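Local coordinates for protein beta-agarase AgaA (Microbulbifer thermotolerans, PDB 3WZ1) that cleaves agarose internally at its beta-1,4-galactosidic linkages through this GH16 catalytic domain, giving mainly neoagarotetraose, at residues D118-E129 with T226-N237. Numbering follows the deposited sequence.
Sequences DFWFLSADSTEE and TGLSKPMYAIIN. With NA (sodium ion), chain C.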
loop_
_atom_site.group_PDB
_atom_site.type_symbol
_atom_site.label_atom_id
_atom_site.label_comp_id
_atom_site.label_asym_id
_atom_site.label_seq_id
_atom_site.Cartn_x
_atom_site.Cartn_y
_atom_site.Cartn_z
ATOM N N ASP A 118 0.356 -2.951 3.629
ATOM C CA ASP A 118 0.612 -2.365 2.305
ATOM C C ASP A 118 -0.561 -1.591 1.707
ATOM O O ASP A 118 -1.722 -2.004 1.813
ATOM C CB ASP A 118 1.001 -3.444 1.288
ATOM C CG ASP A 118 2.182 -4.285 1.726
ATOM O OD1 ASP A 118 3.160 -3.701 2.250
ATOM O OD2 ASP A 118 2.159 -5.539 1.498
ATOM N N PHE A 119 -0.218 -0.493 1.033
ATOM C CA PHE A 119 -1.107 0.242 0.120
ATOM C C PHE A 119 -0.224 0.537 -1.064
ATOM O O PHE A 119 0.756 1.288 -0.954
ATOM C CB PHE A 119 -1.643 1.518 0.760
ATOM C CG PHE A 119 -2.382 2.435 -0.191
ATOM C CD1 PHE A 119 -3.475 1.995 -0.929
ATOM C CD2 PHE A 119 -1.979 3.767 -0.307
ATOM C CE1 PHE A 119 -4.166 2.891 -1.770
ATOM C CE2 PHE A 119 -2.656 4.644 -1.146
ATOM C CZ PHE A 119 -3.750 4.213 -1.855
ATOM N N TRP A 120 -0.508 -0.129 -2.183
ATOM C CA TRP A 120 0.456 -0.143 -3.274
ATOM C C TRP A 120 -0.237 -0.349 -4.620
ATOM O O TRP A 120 -1.447 -0.534 -4.684
ATOM C CB TRP A 120 1.525 -1.203 -3.022
ATOM C CG TRP A 120 1.037 -2.609 -2.994
ATOM C CD1 TRP A 120 0.172 -3.169 -2.099
ATOM C CD2 TRP A 120 1.437 -3.667 -3.875
ATOM N NE1 TRP A 120 0.016 -4.499 -2.361
ATOM C CE2 TRP A 120 0.767 -4.832 -3.459
ATOM C CE3 TRP A 120 2.290 -3.733 -4.965
ATOM C CZ2 TRP A 120 0.929 -6.063 -4.102
ATOM C CZ3 TRP A 120 2.438 -4.947 -5.619
ATOM C CH2 TRP A 120 1.763 -6.098 -5.180
ATOM N N PHE A 121 0.579 -0.280 -5.673
ATOM C CA PHE A 121 0.118 -0.199 -7.049
ATOM C C PHE A 121 0.940 -1.081 -7.940
ATOM O O PHE A 121 2.143 -1.127 -7.812
ATOM C CB PHE A 121 0.186 1.274 -7.511
ATOM C CG PHE A 121 -0.749 2.126 -6.730
ATOM C CD1 PHE A 121 -2.064 2.300 -7.164
ATOM C CD2 PHE A 121 -0.383 2.593 -5.485
ATOM C CE1 PHE A 121 -2.984 2.979 -6.370
ATOM C CE2 PHE A 121 -1.300 3.254 -4.688
ATOM C CZ PHE A 121 -2.588 3.443 -5.137
ATOM N N LEU A 122 0.269 -1.801 -8.824
ATOM C CA LEU A 122 0.951 -2.737 -9.721
ATOM C C LEU A 122 0.283 -2.784 -11.077
ATOM O O LEU A 122 -0.937 -2.819 -11.170
ATOM C CB LEU A 122 0.949 -4.150 -9.104
ATOM C CG LEU A 122 1.785 -5.226 -9.788
ATOM C CD1 LEU A 122 3.266 -4.885 -9.747
ATOM C CD2 LEU A 122 1.509 -6.563 -9.123
ATOM N N SER A 123 1.097 -2.795 -12.128
ATOM C CA SER A 123 0.590 -2.936 -13.492
ATOM C C SER A 123 0.063 -4.344 -13.734
ATOM O O SER A 123 0.472 -5.292 -13.062
ATOM C CB SER A 123 1.677 -2.564 -14.520
ATOM O OG SER A 123 2.775 -3.452 -14.446
ATOM N N ALA A 124 -0.837 -4.489 -14.705
ATOM C CA ALA A 124 -1.456 -5.784 -14.978
ATOM C C ALA A 124 -0.445 -6.890 -15.276
ATOM O O ALA A 124 -0.703 -8.059 -14.984
ATOM C CB ALA A 124 -2.397 -5.638 -16.155
ATOM N N ASP A 125 0.686 -6.513 -15.858
ATOM C CA ASP A 125 1.734 -7.455 -16.232
ATOM C C ASP A 125 2.808 -7.644 -15.163
ATOM O O ASP A 125 3.807 -8.333 -15.397
ATOM C CB ASP A 125 2.350 -7.079 -17.601
ATOM C CG ASP A 125 3.211 -5.817 -17.569
ATOM O OD1 ASP A 125 3.408 -5.217 -16.495
ATOM O OD2 ASP A 125 3.725 -5.430 -18.649
ATOM N N SER A 126 2.616 -7.029 -13.984
ATOM C CA SER A 126 3.545 -7.169 -12.844
ATOM C C SER A 126 4.966 -6.665 -13.086
ATOM O O SER A 126 5.897 -7.124 -12.429
ATOM C CB SER A 126 3.601 -8.624 -12.355
ATOM O OG SER A 126 2.350 -9.030 -11.876
ATOM N N THR A 127 5.141 -5.701 -13.994
ATOM C CA THR A 127 6.461 -5.161 -14.270
ATOM C C THR A 127 6.721 -3.809 -13.625
ATOM O O THR A 127 7.866 -3.429 -13.479
ATOM C CB THR A 127 6.737 -5.022 -15.786
ATOM O OG1 THR A 127 5.819 -4.094 -16.381
ATOM C CG2 THR A 127 6.645 -6.385 -16.475
ATOM N N GLU A 128 5.663 -3.086 -13.230
ATOM C CA GLU A 128 5.812 -1.733 -12.689
ATOM C C GLU A 128 4.973 -1.586 -11.430
ATOM O O GLU A 128 3.778 -1.914 -11.437
ATOM C CB GLU A 128 5.439 -0.678 -13.746
ATOM C CG GLU A 128 6.381 -0.694 -14.943
ATOM C CD GLU A 128 6.005 0.241 -16.059
ATOM O OE1 GLU A 128 5.177 1.168 -15.859
ATOM O OE2 GLU A 128 6.561 0.015 -17.174
ATOM N N GLU A 129 5.610 -1.096 -10.363
ATOM C CA GLU A 129 5.028 -1.055 -9.021
ATOM C C GLU A 129 5.387 0.241 -8.312
ATOM O O GLU A 129 6.543 0.671 -8.359
ATOM C CB GLU A 129 5.543 -2.244 -8.194
ATOM C CG GLU A 129 5.236 -2.184 -6.693
ATOM C CD GLU A 129 5.665 -3.427 -5.930
ATOM O OE1 GLU A 129 6.012 -4.453 -6.565
ATOM O OE2 GLU A 129 5.654 -3.396 -4.683
ATOM N N THR A 226 10.676 3.784 -20.789
ATOM C CA THR A 226 9.297 4.247 -20.627
ATOM C C THR A 226 8.952 4.719 -19.213
ATOM O O THR A 226 7.952 5.433 -19.044
ATOM C CB THR A 226 8.284 3.165 -21.036
ATOM O OG1 THR A 226 8.381 2.037 -20.149
ATOM C CG2 THR A 226 8.519 2.673 -22.463
ATOM N N GLY A 227 9.753 4.327 -18.224
ATOM C CA GLY A 227 9.497 4.698 -16.829
ATOM C C GLY A 227 8.260 4.050 -16.241
ATOM O O GLY A 227 7.748 3.051 -16.746
ATOM N N LEU A 228 7.763 4.653 -15.162
ATOM C CA LEU A 228 6.563 4.158 -14.475
ATOM C C LEU A 228 5.355 4.726 -15.183
ATOM O O LEU A 228 4.870 5.805 -14.857
ATOM C CB LEU A 228 6.596 4.570 -13.015
ATOM C CG LEU A 228 7.753 3.992 -12.215
ATOM C CD1 LEU A 228 7.860 4.675 -10.867
ATOM C CD2 LEU A 228 7.582 2.486 -12.072
ATOM N N SER A 229 4.910 4.011 -16.204
ATOM C CA SER A 229 3.947 4.545 -17.183
ATOM C C SER A 229 2.719 3.683 -17.422
ATOM O O SER A 229 1.733 4.173 -17.963
ATOM C CB SER A 229 4.667 4.783 -18.509
ATOM O OG SER A 229 5.132 3.554 -19.060
ATOM N N LYS A 230 2.765 2.401 -17.050
ATOM C CA LYS A 230 1.648 1.505 -17.268
ATOM C C LYS A 230 0.531 1.804 -16.279
ATOM O O LYS A 230 0.800 2.253 -15.152
ATOM C CB LYS A 230 2.090 0.043 -17.142
ATOM C CG LYS A 230 3.079 -0.355 -18.228
ATOM C CD LYS A 230 3.751 -1.700 -17.994
ATOM C CE LYS A 230 4.659 -1.987 -19.178
ATOM N NZ LYS A 230 5.459 -3.237 -19.097
ATOM N N PRO A 231 -0.731 1.567 -16.682
ATOM C CA PRO A 231 -1.791 1.709 -15.683
ATOM C C PRO A 231 -1.552 0.767 -14.511
ATOM O O PRO A 231 -1.059 -0.350 -14.712
ATOM C CB PRO A 231 -3.048 1.308 -16.439
ATOM C CG PRO A 231 -2.703 1.453 -17.894
ATOM C CD PRO A 231 -1.256 1.109 -17.984
ATOM N N MET A 232 -1.862 1.220 -13.296
ATOM C CA MET A 232 -1.624 0.383 -12.122
ATOM C C MET A 232 -2.874 0.254 -11.275
ATOM O O MET A 232 -3.607 1.226 -11.061
ATOM C CB MET A 232 -0.506 0.949 -11.248
ATOM C CG MET A 232 0.838 1.028 -11.944
ATOM S SD MET A 232 2.104 1.575 -10.790
ATOM C CE MET A 232 3.412 1.995 -11.946
ATOM N N TYR A 233 -3.088 -0.955 -10.763
ATOM C CA TYR A 233 -4.219 -1.251 -9.901
ATOM C C TYR A 233 -3.851 -0.941 -8.455
ATOM O O TYR A 233 -2.715 -1.196 -8.030
ATOM C CB TYR A 233 -4.637 -2.727 -10.037
ATOM C CG TYR A 233 -5.139 -3.013 -11.431
ATOM C CD1 TYR A 233 -4.258 -3.320 -12.459
ATOM C CD2 TYR A 233 -6.492 -2.908 -11.718
ATOM C CE1 TYR A 233 -4.718 -3.503 -13.747
ATOM C CE2 TYR A 233 -6.957 -3.096 -13.011
ATOM C CZ TYR A 233 -6.059 -3.391 -13.998
ATOM O OH TYR A 233 -6.510 -3.573 -15.299
ATOM N N ALA A 234 -4.806 -0.394 -7.711
ATOM C CA ALA A 234 -4.634 -0.179 -6.280
ATOM C C ALA A 234 -4.813 -1.481 -5.526
ATOM O O ALA A 234 -5.793 -2.197 -5.763
ATOM C CB ALA A 234 -5.642 0.850 -5.803
ATOM N N ILE A 235 -3.904 -1.764 -4.592
ATOM C CA ILE A 235 -3.948 -2.984 -3.806
ATOM C C ILE A 235 -3.751 -2.617 -2.347
ATOM O O ILE A 235 -2.852 -1.844 -1.990
ATOM C CB ILE A 235 -2.851 -3.982 -4.255
ATOM C CG1 ILE A 235 -2.924 -4.213 -5.781
ATOM C CG2 ILE A 235 -2.959 -5.281 -3.489
ATOM C CD1 ILE A 235 -1.728 -4.964 -6.336
ATOM N N ILE A 236 -4.601 -3.189 -1.510
ATOM C CA ILE A 236 -4.488 -3.021 -0.060
ATOM C C ILE A 236 -4.369 -4.424 0.490
ATOM O O ILE A 236 -5.267 -5.239 0.302
ATOM C CB ILE A 236 -5.699 -2.309 0.544
ATOM C CG1 ILE A 236 -5.938 -0.945 -0.133
ATOM C CG2 ILE A 236 -5.472 -2.137 2.052
ATOM C CD1 ILE A 236 -7.349 -0.421 0.055
ATOM N N ASN A 237 -3.265 -4.737 1.153
ATOM C CA ASN A 237 -3.093 -6.079 1.659
ATOM C C ASN A 237 -2.203 -6.108 2.876
ATOM O O ASN A 237 -1.685 -5.063 3.294
ATOM C CB ASN A 237 -2.582 -7.026 0.551
ATOM C CG ASN A 237 -1.108 -6.862 0.240
ATOM O OD1 ASN A 237 -0.330 -6.381 1.067
ATOM N ND2 ASN A 237 -0.702 -7.287 -0.945
HETATM NA NA NA C . 6.696 1.875 -18.495
HETATM O O HOH W 1 -1.646 -2.283 -16.477
HETATM O O HOH W 2 7.943 -2.031 -18.026
HETATM O O HOH W 3 5.453 1.001 -20.619
#
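Thr226 OG1, Gly227 O and Ser229 OG bind a sodium ion together with a water and Glu128 OE2, the last at 2.3 Å. Thr226 OG1 is also hydrogen-bonded to Thr223 O. The other carboxylate oxygen, Glu128 OE1, accepts from Ser229 N and Lys230 N, which reach it from opposite faces of its plane. The second bond is nearly straight (173°). Both carboxylate oxygens are held, one by the metal and one by two backbone N-H groups. Lys230, extended beyond CG, crosses the Glu128 side chain at about a right angle. Its NZ forms a salt bridge with Asp125, donating to the syn lone pair of OD2 at 2.8 Å. Lys230 NZ also donates to Thr127 OG1 (2.9 Å). Asp125 OD1 takes bonds from Ser123 OG, Thr127 OG1 and Thr127 N, the last closing an Asx turn. Replacing Asp125 by alanine would probably cost Lys230 its salt bridge and leave Ser123 OG and Thr127 without their shared acceptor, undoing the Asx turn. Met232 lays SD against Phe121 CB and CE against Glu128 CB. In the antiparallel pairing that follows, Ala234 CB touches Phe121 CE1 at 3.5 Å. Ile235 CB lies 3.8 Å from the centroid of the Trp120 five-membered ring. Trp120 CG sits between its backbone N and carbonyl carbon (chi1 64°), which turns one indole face to Ile235. Ile236 CG1 meets the Phe119 ring edge. Glu129, the predicted nucleophile, follows Glu128 on strand 128-135, which pairs with strand 116-123 in the GH16 beta-jelly roll.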